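Local coordinates for protein monomethylamine methyltransferase MtmB1 (Methanosarcina barkeri, PDB 1NTH) that catalyses methyl transfer from monomethylamine to the corrinoid cofactor of its partner protein MtmC, a step in methanogenesis from methylamine, at residues K61-G66 with E324-L329; Y76-H81 with S231-L236; V143-A148 with K432-T437; E310-A315 with K407-Y412. All coordinates share one frame; numbering follows the deposited sequence.

Interaction 1 of 4, residues K61-G66 with E324-L329; sequences KLFKAG and EFTDIL
Phe63 meets Phe325 and Thr326 with its CB and its ring. The CB of Phe325 sits over the centre of one face of the Phe63 ring, 4.0 Å from the ring centroid and 8° off the ring normal. This is a CH-pi contact. The two rings barely overlap. Their planes are 22° from parallel, but the rings are slid apart, with the Phe63 and Phe325 centroids 5.5 Å from each other. In return, Phe325 CD1 approaches Phe63 CB at 4.0 Å. Near the outer end of the Phe63 ring, CE1 touches Thr326 CG2 at 3.6 Å, obliquely. Phe63 has CG anti to its backbone N (chi1 178°), which carries the ring over to Phe325 and Thr326. With an alanine at Phe63, Phe325 CB and the Thr326 methyl would probably lose the ring they pack on, leaving a gap between the two segments.

Thr326 is the first residue past its helix to leave helical geometry. Thr326 OG1 accepts from Ile328 N at 3.1 Å, which makes an ST turn, and is also bonded to Ile322 O. These two bonds hold the hydroxyl and so probably keep the CG2 methyl turned toward Phe63. The contact joins helix 56-73 to the end of helix 309-325, just before the chain enters barrel strand 330-333. Leu62 extends the packing onto Trp317 and Thr321 of helix 309-325 and onto helix 271-288.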
loop_
_atom_site.group_PDB
_atom_site.type_symbol
_atom_site.label_atom_id
_atom_site.label_comp_id
_atom_site.label_asym_id
_atom_site.label_seq_id
_atom_site.Cartn_x
_atom_site.Cartn_y
_atom_site.Cartn_z
ATOM N N LYS A 61 35.713 28.581 18.836
ATOM C CA LYS A 61 35.206 29.640 19.703
ATOM C C LYS A 61 33.822 30.076 19.226
ATOM O O LYS A 61 32.953 30.394 20.036
ATOM C CB LYS A 61 36.172 30.827 19.720
ATOM C CG LYS A 61 37.497 30.496 20.392
ATOM C CD LYS A 61 38.357 31.730 20.605
ATOM C CE LYS A 61 38.742 32.383 19.291
ATOM N NZ LYS A 61 39.521 33.640 19.511
ATOM N N LEU A 62 33.617 30.080 17.913
ATOM C CA LEU A 62 32.318 30.451 17.359
ATOM C C LEU A 62 31.279 29.412 17.776
ATOM O O LEU A 62 30.142 29.753 18.096
ATOM C CB LEU A 62 32.379 30.533 15.830
ATOM C CG LEU A 62 31.027 30.665 15.114
ATOM C CD1 LEU A 62 30.281 31.896 15.622
ATOM C CD2 LEU A 62 31.247 30.755 13.607
ATOM N N PHE A 63 31.669 28.141 17.773
ATOM C CA PHE A 63 30.739 27.091 18.169
ATOM C C PHE A 63 30.359 27.269 19.633
ATOM O O PHE A 63 29.183 27.192 19.995
ATOM C CB PHE A 63 31.357 25.704 17.970
ATOM C CG PHE A 63 30.457 24.582 18.403
ATOM C CD1 PHE A 63 29.299 24.288 17.690
ATOM C CD2 PHE A 63 30.740 23.849 19.551
ATOM C CE1 PHE A 63 28.437 23.276 18.111
ATOM C CE2 PHE A 63 29.884 22.835 19.981
ATOM C CZ PHE A 63 28.730 22.552 19.259
ATOM N N LYS A 64 31.359 27.501 20.477
ATOM C CA LYS A 64 31.106 27.690 21.900
ATOM C C LYS A 64 30.219 28.909 22.128
ATOM O O LYS A 64 29.339 28.887 22.983
ATOM C CB LYS A 64 32.425 27.846 22.659
ATOM C CG LYS A 64 33.232 26.559 22.727
ATOM C CD LYS A 64 34.519 26.772 23.510
ATOM C CE LYS A 64 35.303 25.478 23.644
ATOM N NZ LYS A 64 36.570 25.666 24.406
ATOM N N ALA A 65 30.449 29.963 21.353
ATOM C CA ALA A 65 29.651 31.184 21.466
ATOM C C ALA A 65 28.190 30.901 21.108
ATOM O O ALA A 65 27.274 31.328 21.810
ATOM C CB ALA A 65 30.212 32.262 20.548
ATOM N N GLY A 66 27.980 30.183 20.007
ATOM C CA GLY A 66 26.627 29.854 19.589
ATOM C C GLY A 66 25.909 28.995 20.615
ATOM O O GLY A 66 24.726 29.200 20.896
ATOM N N GLU A 324 32.064 21.120 11.218
ATOM C CA GLU A 324 33.250 20.695 11.943
ATOM C C GLU A 324 32.967 20.075 13.307
ATOM O O GLU A 324 33.561 19.055 13.662
ATOM C CB GLU A 324 34.200 21.883 12.124
ATOM C CG GLU A 324 35.433 21.574 12.970
ATOM C CD GLU A 324 36.455 20.725 12.236
ATOM O OE1 GLU A 324 37.330 20.138 12.907
ATOM O OE2 GLU A 324 36.392 20.654 10.990
ATOM N N PHE A 325 32.048 20.672 14.062
ATOM C CA PHE A 325 31.765 20.197 15.408
ATOM C C PHE A 325 30.490 19.407 15.669
ATOM O O PHE A 325 30.270 18.962 16.795
ATOM C CB PHE A 325 31.845 21.378 16.379
ATOM C CG PHE A 325 33.161 22.095 16.327
ATOM C CD1 PHE A 325 33.317 23.235 15.545
ATOM C CD2 PHE A 325 34.266 21.590 17.005
ATOM C CE1 PHE A 325 34.560 23.857 15.430
ATOM C CE2 PHE A 325 35.512 22.203 16.897
ATOM C CZ PHE A 325 35.659 23.339 16.107
ATOM N N THR A 326 29.651 19.237 14.652
ATOM C CA THR A 326 28.418 18.467 14.819
ATOM C C THR A 326 28.146 17.668 13.557
ATOM O O THR A 326 28.850 17.808 12.553
ATOM C CB THR A 326 27.173 19.361 15.061
ATOM O OG1 THR A 326 26.723 19.905 13.814
ATOM C CG2 THR A 326 27.498 20.501 16.015
ATOM N N ASP A 327 27.114 16.836 13.619
ATOM C CA ASP A 327 26.712 16.026 12.482
ATOM C C ASP A 327 25.371 16.530 11.956
ATOM O O ASP A 327 24.674 15.832 11.223
ATOM C CB ASP A 327 26.609 14.559 12.901
ATOM C CG ASP A 327 27.970 13.927 13.126
ATOM O OD1 ASP A 327 28.055 12.958 13.907
ATOM O OD2 ASP A 327 28.953 14.392 12.511
ATOM N N ILE A 328 25.017 17.756 12.332
ATOM C CA ILE A 328 23.763 18.363 11.898
ATOM C C ILE A 328 23.744 18.576 10.387
ATOM O O ILE A 328 24.644 19.204 9.833
ATOM C CB ILE A 328 23.540 19.735 12.587
ATOM C CG1 ILE A 328 23.386 19.535 14.097
ATOM C CG2 ILE A 328 22.296 20.417 12.015
ATOM C CD1 ILE A 328 23.293 20.841 14.886
ATOM N N LEU A 329 22.718 18.052 9.724
ATOM C CA LEU A 329 22.582 18.213 8.277
ATOM C C LEU A 329 21.949 19.579 8.023
ATOM O O LEU A 329 21.013 19.969 8.722
ATOM C CB LEU A 329 21.702 17.099 7.702
ATOM C CG LEU A 329 22.275 15.687 7.879
ATOM C CD1 LEU A 329 21.210 14.650 7.511
ATOM C CD2 LEU A 329 23.520 15.525 7.017
#

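Interaction 2 of 4, residues Y76-H81 with S231-L236; sequences YCTDTH and SQLNEL
Tyr76 meets Leu236 through its backbone, while its phenol oxygen is held by two groups at the far end of the side chain. Tyr76 OH accepts from His81 ND1 at 3.1 Å and is also bonded to Cys22 O. The OH lies at the edge of the His81 ring, in its plane. Thr78 O sits above one face of the His81 ring, 3.3 Å from its plane and toward the rim. With chi1 at -174°, the Tyr76 side chain extends opposite its own backbone N, and this takes the phenol away from Leu236 and over to His81.

The backbone link is nearly straight: Tyr76 N donates to Leu236 O at 3.1 Å, with an angle of 172° at the hydrogen. It begins the parallel pairing of strand 75-77 with strand 237-238, which continues where Tyr76 and Thr78 bond to Ile238. Further along, the methyl CG2 of Thr78 touches CD1 of Leu233 at 3.9 Å, and the two side chains cross at about a right angle.

The loop 231-236 that presents Leu236 O is itself unusual. The peptide bond before Glu235 is cis, and Leu236 takes left-handed helical backbone angles. Asn234 ND2 donates to Glu235 OE2 at 2.9 Å, from above the carboxylate plane. Gln232 is bonded through its amide to Asp258, Thr281 and Asn284. The directional bond from Tyr76 N thus extends the strand pairing back into the loop that leads from barrel strand 227-231, and the apolar touch of Thr78 and Leu233 adds only a light second contact.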
loop_
_atom_site.group_PDB
_atom_site.type_symbol
_atom_site.label_atom_id
_atom_site.label_comp_id
_atom_site.label_asym_id
_atom_site.label_seq_id
_atom_site.Cartn_x
_atom_site.Cartn_y
_atom_site.Cartn_z
ATOM N N TYR A 76 12.373 32.920 22.952
ATOM C CA TYR A 76 11.218 33.746 23.274
ATOM C C TYR A 76 9.976 33.227 22.551
ATOM O O TYR A 76 10.004 33.018 21.336
ATOM C CB TYR A 76 11.476 35.192 22.839
ATOM C CG TYR A 76 10.399 36.167 23.262
ATOM C CD1 TYR A 76 10.311 36.603 24.584
ATOM C CD2 TYR A 76 9.458 36.640 22.349
ATOM C CE1 TYR A 76 9.314 37.488 24.987
ATOM C CE2 TYR A 76 8.453 37.527 22.743
ATOM C CZ TYR A 76 8.390 37.944 24.063
ATOM O OH TYR A 76 7.407 38.826 24.462
ATOM N N CYS A 77 8.894 33.018 23.294
ATOM C CA CYS A 77 7.640 32.563 22.699
ATOM C C CYS A 77 6.750 33.791 22.528
ATOM O O CYS A 77 6.340 34.410 23.511
ATOM C CB CYS A 77 6.945 31.540 23.596
ATOM S SG CYS A 77 5.362 30.955 22.912
ATOM N N THR A 78 6.451 34.136 21.280
ATOM C CA THR A 78 5.640 35.312 20.979
ATOM C C THR A 78 4.204 35.287 21.489
ATOM O O THR A 78 3.635 36.336 21.797
ATOM C CB THR A 78 5.598 35.581 19.462
ATOM O OG1 THR A 78 5.076 34.430 18.787
ATOM C CG2 THR A 78 6.990 35.892 18.935
ATOM N N ASP A 79 3.612 34.104 21.588
ATOM C CA ASP A 79 2.231 34.006 22.045
ATOM C C ASP A 79 2.052 34.130 23.552
ATOM O O ASP A 79 1.053 34.681 24.014
ATOM C CB ASP A 79 1.614 32.697 21.551
ATOM C CG ASP A 79 1.521 32.643 20.041
ATOM O OD1 ASP A 79 0.770 33.456 19.461
ATOM O OD2 ASP A 79 2.207 31.800 19.431
ATOM N N THR A 80 3.013 33.629 24.317
ATOM C CA THR A 80 2.928 33.687 25.771
ATOM C C THR A 80 3.770 34.815 26.357
ATOM O O THR A 80 3.647 35.135 27.541
ATOM C CB THR A 80 3.398 32.369 26.409
ATOM O OG1 THR A 80 4.792 32.178 26.135
ATOM C CG2 THR A 80 2.607 31.195 25.849
ATOM N N HIS A 81 4.620 35.409 25.526
ATOM C CA HIS A 81 5.497 36.490 25.965
ATOM C C HIS A 81 6.383 36.027 27.113
ATOM O O HIS A 81 6.686 36.793 28.031
ATOM C CB HIS A 81 4.665 37.702 26.392
ATOM C CG HIS A 81 3.813 38.254 25.294
ATOM N ND1 HIS A 81 4.339 38.921 24.209
ATOM C CD2 HIS A 81 2.477 38.194 25.088
ATOM C CE1 HIS A 81 3.362 39.249 23.381
ATOM N NE2 HIS A 81 2.223 38.818 23.890
ATOM N N SER A 231 9.127 27.080 10.482
ATOM C CA SER A 231 9.937 28.293 10.509
ATOM C C SER A 231 10.174 28.937 11.867
ATOM O O SER A 231 9.230 29.215 12.606
ATOM C CB SER A 231 9.313 29.340 9.583
ATOM O OG SER A 231 9.115 28.826 8.276
ATOM N N GLN A 232 11.441 29.175 12.187
ATOM C CA GLN A 232 11.786 29.852 13.433
ATOM C C GLN A 232 11.651 31.339 13.130
ATOM O O GLN A 232 11.722 31.749 11.972
ATOM C CB GLN A 232 13.230 29.570 13.841
ATOM C CG GLN A 232 13.516 28.146 14.283
ATOM C CD GLN A 232 14.895 28.017 14.905
ATOM O OE1 GLN A 232 15.219 28.723 15.862
ATOM N NE2 GLN A 232 15.713 27.116 14.368
ATOM N N LEU A 233 11.464 32.149 14.166
ATOM C CA LEU A 233 11.337 33.588 13.967
ATOM C C LEU A 233 12.668 34.286 14.265
ATOM O O LEU A 233 13.659 33.629 14.580
ATOM C CB LEU A 233 10.219 34.135 14.858
ATOM C CG LEU A 233 8.853 33.463 14.652
ATOM C CD1 LEU A 233 7.811 34.138 15.531
ATOM C CD2 LEU A 233 8.447 33.550 13.186
ATOM N N ASN A 234 12.691 35.612 14.162
ATOM C CA ASN A 234 13.918 36.382 14.401
ATOM C C ASN A 234 13.866 37.197 15.693
ATOM O O ASN A 234 12.967 38.019 15.845
ATOM C CB ASN A 234 14.161 37.344 13.239
ATOM C CG ASN A 234 14.346 36.626 11.921
ATOM O OD1 ASN A 234 13.408 36.031 11.384
ATOM N ND2 ASN A 234 15.561 36.668 11.396
ATOM N N GLU A 235 14.792 36.977 16.631
ATOM C CA GLU A 235 15.871 35.982 16.557
ATOM C C GLU A 235 15.697 35.131 17.818
ATOM O O GLU A 235 15.318 35.665 18.866
ATOM C CB GLU A 235 17.249 36.657 16.602
ATOM C CG GLU A 235 17.517 37.703 15.523
ATOM C CD GLU A 235 17.583 37.117 14.124
ATOM O OE1 GLU A 235 17.671 35.875 13.992
ATOM O OE2 GLU A 235 17.559 37.903 13.153
ATOM N N LEU A 236 15.993 33.833 17.733
ATOM C CA LEU A 236 15.822 32.910 18.869
ATOM C C LEU A 236 14.416 33.142 19.398
ATOM O O LEU A 236 14.204 33.463 20.572
ATOM C CB LEU A 236 16.859 33.172 19.970
ATOM C CG LEU A 236 18.227 32.512 19.762
ATOM C CD1 LEU A 236 18.928 33.130 18.567
ATOM C CD2 LEU A 236 19.072 32.676 21.020
#

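Interaction 3 of 4, residues V143-A148 with K432-T437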
loop_
_atom_site.group_PDB
_atom_site.type_symbol
_atom_site.label_atom_id
_atom_site.label_comp_id
_atom_site.label_asym_id
_atom_site.label_seq_id
_atom_site.Cartn_x
_atom_site.Cartn_y
_atom_site.Cartn_z
ATOM N N VAL A 143 5.811 26.141 -14.537
ATOM C CA VAL A 143 6.929 26.734 -13.818
ATOM C C VAL A 143 7.715 25.682 -13.042
ATOM O O VAL A 143 8.943 25.653 -13.093
ATOM C CB VAL A 143 6.451 27.830 -12.840
ATOM C CG1 VAL A 143 7.581 28.224 -11.901
ATOM C CG2 VAL A 143 5.983 29.052 -13.629
ATOM N N HIS A 144 7.018 24.813 -12.322
ATOM C CA HIS A 144 7.737 23.798 -11.569
ATOM C C HIS A 144 8.370 22.772 -12.495
ATOM O O HIS A 144 9.429 22.221 -12.188
ATOM C CB HIS A 144 6.820 23.136 -10.542
ATOM C CG HIS A 144 6.483 24.032 -9.392
ATOM N ND1 HIS A 144 5.465 24.960 -9.445
ATOM C CD2 HIS A 144 7.079 24.193 -8.187
ATOM C CE1 HIS A 144 5.450 25.656 -8.321
ATOM N NE2 HIS A 144 6.418 25.212 -7.541
ATOM N N MET A 145 7.738 22.528 -13.638
ATOM C CA MET A 145 8.295 21.583 -14.596
ATOM C C MET A 145 9.647 22.085 -15.085
ATOM O O MET A 145 10.524 21.291 -15.419
ATOM C CB MET A 145 7.340 21.374 -15.778
ATOM C CG MET A 145 7.489 20.007 -16.432
ATOM S SD MET A 145 6.439 19.754 -17.878
ATOM C CE MET A 145 4.815 20.089 -17.205
ATOM N N SER A 146 9.822 23.403 -15.135
ATOM C CA SER A 146 11.083 23.958 -15.611
ATOM C C SER A 146 12.255 23.559 -14.719
ATOM O O SER A 146 13.410 23.646 -15.133
ATOM C CB SER A 146 11.007 25.488 -15.741
ATOM O OG SER A 146 11.102 26.144 -14.488
ATOM N N TYR A 147 11.961 23.121 -13.497
ATOM C CA TYR A 147 13.012 22.682 -12.589
ATOM C C TYR A 147 13.188 21.174 -12.700
ATOM O O TYR A 147 14.314 20.678 -12.746
ATOM C CB TYR A 147 12.685 23.045 -11.139
ATOM C CG TYR A 147 12.597 24.530 -10.900
ATOM C CD1 TYR A 147 11.414 25.222 -11.143
ATOM C CD2 TYR A 147 13.702 25.246 -10.438
ATOM C CE1 TYR A 147 11.329 26.594 -10.930
ATOM C CE2 TYR A 147 13.630 26.620 -10.223
ATOM C CZ TYR A 147 12.440 27.285 -10.468
ATOM O OH TYR A 147 12.344 28.637 -10.228
ATOM N N ALA A 148 12.070 20.452 -12.757
ATOM C CA ALA A 148 12.122 18.994 -12.858
ATOM C C ALA A 148 12.793 18.553 -14.154
ATOM O O ALA A 148 13.418 17.499 -14.201
ATOM C CB ALA A 148 10.716 18.407 -12.774
ATOM N N LYS A 432 4.744 26.947 -23.610
ATOM C CA LYS A 432 4.169 25.727 -24.166
ATOM C C LYS A 432 5.075 24.502 -24.086
ATOM O O LYS A 432 4.612 23.402 -23.778
ATOM C CB LYS A 432 3.731 25.975 -25.612
ATOM C CG LYS A 432 2.457 26.804 -25.712
ATOM C CD LYS A 432 2.080 27.146 -27.146
ATOM C CE LYS A 432 2.972 28.237 -27.717
ATOM N NZ LYS A 432 2.483 28.719 -29.042
ATOM N N THR A 433 6.363 24.686 -24.348
ATOM C CA THR A 433 7.310 23.577 -24.309
ATOM C C THR A 433 8.190 23.605 -23.063
ATOM O O THR A 433 9.029 22.726 -22.862
ATOM C CB THR A 433 8.215 23.588 -25.549
ATOM O OG1 THR A 433 8.865 24.861 -25.648
ATOM C CG2 THR A 433 7.390 23.338 -26.806
ATOM N N VAL A 434 7.985 24.620 -22.230
ATOM C CA VAL A 434 8.750 24.788 -20.998
ATOM C C VAL A 434 10.252 24.771 -21.272
ATOM O O VAL A 434 11.003 24.021 -20.653
ATOM C CB VAL A 434 8.405 23.688 -19.963
ATOM C CG1 VAL A 434 8.964 24.066 -18.595
ATOM C CG2 VAL A 434 6.900 23.504 -19.885
ATOM N N THR A 435 10.683 25.605 -22.213
ATOM C CA THR A 435 12.095 25.699 -22.557
ATOM C C THR A 435 12.532 27.163 -22.568
ATOM O O THR A 435 11.771 28.044 -22.972
ATOM C CB THR A 435 12.375 25.073 -23.936
ATOM O OG1 THR A 435 11.501 25.651 -24.910
ATOM C CG2 THR A 435 12.147 23.570 -23.890
ATOM N N PRO A 436 13.762 27.441 -22.111
ATOM C CA PRO A 436 14.257 28.821 -22.086
ATOM C C PRO A 436 14.442 29.410 -23.480
ATOM O O PRO A 436 14.675 28.683 -24.448
ATOM C CB PRO A 436 15.578 28.697 -21.332
ATOM C CG PRO A 436 16.049 27.329 -21.711
ATOM C CD PRO A 436 14.778 26.513 -21.585
ATOM N N THR A 437 14.327 30.729 -23.572
ATOM C CA THR A 437 14.499 31.429 -24.840
ATOM C C THR A 437 15.986 31.508 -25.155
ATOM O O THR A 437 16.826 31.313 -24.276
ATOM C CB THR A 437 13.950 32.871 -24.773
ATOM O OG1 THR A 437 14.601 33.580 -23.710
ATOM C CG2 THR A 437 12.448 32.865 -24.532
#
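Val434 carries most of this contact, and it packs with one branch, CG1, against helix 140-148 at Met145 and Ser146. Val434 CG1 lies 3.6 Å from Ser146 N. The same methyl, Val434 CG1, touches Ser146 CB at 3.8 Å. A chi1 of -167° sets this branch trans to the backbone N of the valine, and it is the one that meets the helix.

Met145 offers the start of its side chain and its backbone. Its CB is directed toward residues 432-437, and Met145 CB lies 4.2 Å from Val434 CG1. The carbonyl carbon, Met145 C, is 4.1 Å from Val434 CG1. Arg165 of a second subunit packs on Met145 as well.

The backbone of Val434 is as distinctive as its side chain. It has positive phi and psi, and together with Thr435 it faces Asp430. This is a G1 beta bulge in the small antiparallel pair of strands 429-430 and 435-436. At this bulge the CB of Val434 is directed toward the helix and that of Thr435 away from it. Thr435 OG1 shares a hydrogen bond of 2.8 Å with Thr433 OG1, which bridges over Val434. Arg4 of a third subunit packs on Thr435.

Ser146 gives its CB to Val434 and turns its hydroxyl back onto its own helix. With chi1 at 77°, Ser146 OG stands between the backbone N and the carbonyl carbon and donates to Val143 O at 2.6 Å. The same OG is also bonded to Gly380 N, so this buried hydroxyl has two partners. Phe425 and Tyr429 pack on Ser146 as well.

Interaction 4 of 4, residues E310-A315 with K407-Y412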
loop_
_atom_site.group_PDB
_atom_site.type_symbol
_atom_site.label_atom_id
_atom_site.label_comp_id
_atom_site.label_asym_id
_atom_site.label_seq_id
_atom_site.Cartn_x
_atom_site.Cartn_y
_atom_site.Cartn_z
ATOM N N GLU A 310 28.390 40.222 3.458
ATOM C CA GLU A 310 28.158 39.907 4.860
ATOM C C GLU A 310 27.373 38.621 5.098
ATOM O O GLU A 310 27.763 37.804 5.931
ATOM C CB GLU A 310 27.449 41.070 5.559
ATOM C CG GLU A 310 28.248 42.367 5.547
ATOM C CD GLU A 310 27.903 43.276 4.380
ATOM O OE1 GLU A 310 27.318 42.800 3.382
ATOM O OE2 GLU A 310 28.231 44.480 4.459
ATOM N N THR A 311 26.275 38.441 4.370
ATOM C CA THR A 311 25.449 37.249 4.541
ATOM C C THR A 311 26.156 35.976 4.072
ATOM O O THR A 311 25.932 34.897 4.626
ATOM C CB THR A 311 24.086 37.399 3.819
ATOM O OG1 THR A 311 24.296 37.704 2.437
ATOM C CG2 THR A 311 23.270 38.518 4.460
ATOM N N LEU A 312 27.005 36.091 3.055
ATOM C CA LEU A 312 27.745 34.927 2.581
ATOM C C LEU A 312 28.758 34.522 3.655
ATOM O O LEU A 312 28.961 33.336 3.914
ATOM C CB LEU A 312 28.456 35.235 1.258
ATOM C CG LEU A 312 27.542 35.406 0.037
ATOM C CD1 LEU A 312 28.363 35.833 -1.172
ATOM C CD2 LEU A 312 26.812 34.088 -0.254
ATOM N N MET A 313 29.383 35.510 4.293
ATOM C CA MET A 313 30.349 35.228 5.353
ATOM C C MET A 313 29.658 34.572 6.545
ATOM O O MET A 313 30.191 33.642 7.149
ATOM C CB MET A 313 31.039 36.520 5.802
ATOM C CG MET A 313 31.999 37.089 4.772
ATOM S SD MET A 313 32.629 38.709 5.261
ATOM C CE MET A 313 33.685 38.268 6.632
ATOM N N ILE A 314 28.468 35.060 6.880
ATOM C CA ILE A 314 27.710 34.501 7.993
ATOM C C ILE A 314 27.382 33.035 7.713
ATOM O O ILE A 314 27.606 32.170 8.561
ATOM C CB ILE A 314 26.400 35.293 8.220
ATOM C CG1 ILE A 314 26.741 36.710 8.696
ATOM C CG2 ILE A 314 25.513 34.579 9.242
ATOM C CD1 ILE A 314 25.572 37.671 8.661
ATOM N N ALA A 315 26.868 32.757 6.520
ATOM C CA ALA A 315 26.513 31.388 6.152
ATOM C C ALA A 315 27.743 30.479 6.092
ATOM O O ALA A 315 27.715 29.348 6.587
ATOM C CB ALA A 315 25.792 31.379 4.808
ATOM N N LYS A 407 36.528 38.225 -5.494
ATOM C CA LYS A 407 36.475 38.812 -6.829
ATOM C C LYS A 407 35.063 38.815 -7.402
ATOM O O LYS A 407 34.642 39.785 -8.036
ATOM C CB LYS A 407 37.390 38.047 -7.788
ATOM C CG LYS A 407 38.867 38.102 -7.443
ATOM C CD LYS A 407 39.675 37.307 -8.456
ATOM C CE LYS A 407 41.158 37.323 -8.124
ATOM N NZ LYS A 407 41.942 36.512 -9.100
ATOM N N LEU A 408 34.338 37.723 -7.182
ATOM C CA LEU A 408 32.981 37.596 -7.699
ATOM C C LEU A 408 32.006 38.564 -7.045
ATOM O O LEU A 408 31.264 39.266 -7.733
ATOM C CB LEU A 408 32.483 36.157 -7.519
ATOM C CG LEU A 408 31.046 35.862 -7.963
ATOM C CD1 LEU A 408 30.832 36.295 -9.411
ATOM C CD2 LEU A 408 30.776 34.373 -7.802
ATOM N N VAL A 409 32.002 38.606 -5.718
ATOM C CA VAL A 409 31.094 39.495 -5.013
ATOM C C VAL A 409 31.363 40.950 -5.398
ATOM O O VAL A 409 30.444 41.766 -5.444
ATOM C CB VAL A 409 31.222 39.317 -3.485
ATOM C CG1 VAL A 409 30.323 40.315 -2.762
ATOM C CG2 VAL A 409 30.837 37.886 -3.101
ATOM N N SER A 410 32.621 41.264 -5.690
ATOM C CA SER A 410 32.993 42.621 -6.084
ATOM C C SER A 410 32.372 43.009 -7.421
ATOM O O SER A 410 32.222 44.194 -7.726
ATOM C CB SER A 410 34.516 42.754 -6.173
ATOM O OG SER A 410 35.111 42.691 -4.889
ATOM N N LEU A 411 32.005 42.012 -8.220
ATOM C CA LEU A 411 31.410 42.272 -9.525
ATOM C C LEU A 411 29.971 42.778 -9.463
ATOM O O LEU A 411 29.468 43.320 -10.447
ATOM C CB LEU A 411 31.460 41.014 -10.399
ATOM C CG LEU A 411 32.830 40.493 -10.841
ATOM C CD1 LEU A 411 32.647 39.253 -11.702
ATOM C CD2 LEU A 411 33.566 41.573 -11.618
ATOM N N TYR A 412 29.305 42.616 -8.323
ATOM C CA TYR A 412 27.920 43.065 -8.222
ATOM C C TYR A 412 27.532 43.811 -6.947
ATOM O O TYR A 412 26.479 44.444 -6.903
ATOM C CB TYR A 412 26.967 41.867 -8.410
ATOM C CG TYR A 412 27.057 40.792 -7.333
ATOM C CD1 TYR A 412 26.641 41.045 -6.025
ATOM C CD2 TYR A 412 27.557 39.522 -7.628
ATOM C CE1 TYR A 412 26.720 40.061 -5.035
ATOM C CE2 TYR A 412 27.641 38.530 -6.646
ATOM C CZ TYR A 412 27.221 38.806 -5.354
ATOM O OH TYR A 412 27.302 37.832 -4.382
#
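Tyr412 turns one face of its ring to a carbonyl of its own segment and brings its phenol oxygen to Leu312. Val409 O lies 3.9 Å above one face of the Tyr412 ring, over the ring centre. The ring is folded back in this way because CG stands between the backbone N and the carbonyl carbon (chi1 64°). The Tyr412 N to Val409 O hydrogen bond, 3.2 Å long, holds the same turn closed. At the end of the ring, Tyr412 OH is 3.9 Å from CD1 of Leu312. That touch is not polar. The hydroxyl is hydrogen-bonded to Asn307 O, just before helix 309-325.

Leu312 CD1 also meets the methyl CG2 of Val409, at 3.7 Å. Leu312 CD1 thus touches both partners. The leucine and valine side chains slide past each other in opposite directions. Phe51 packs on both Leu312 and Val409, and Thr355 of helix 343-359 packs on Leu312. The contact joins helix 398-410 and the residues that follow it to helix 309-325 of the TIM barrel. Between the two segments it is purely dispersive, without hydrogen bond or charge. The polar tie is made beside it, by the tyrosine hydroxyl and Asn307.

How the interactions relate
Interactions 1 and 4 share helix 309-325. Its early turns pack on residues 407-412 and its end packs on residues 61-66, with the two contact centres 22 Å apart. Helix 56-73 of interaction 1 leads directly into strand 75-77 of interaction 2. Their centres are also 22 Å apart, and their nearest atoms about 7 Å. Interaction 3 is the most distant. It lies on the opposite side of the chain's centre from interactions 1 and 2, 39 and 38 Å away between centres, and its centre is 30 Å from that of interaction 4. It is where other subunits come near. None of the four contacts touches another. All four are contacts within one chain.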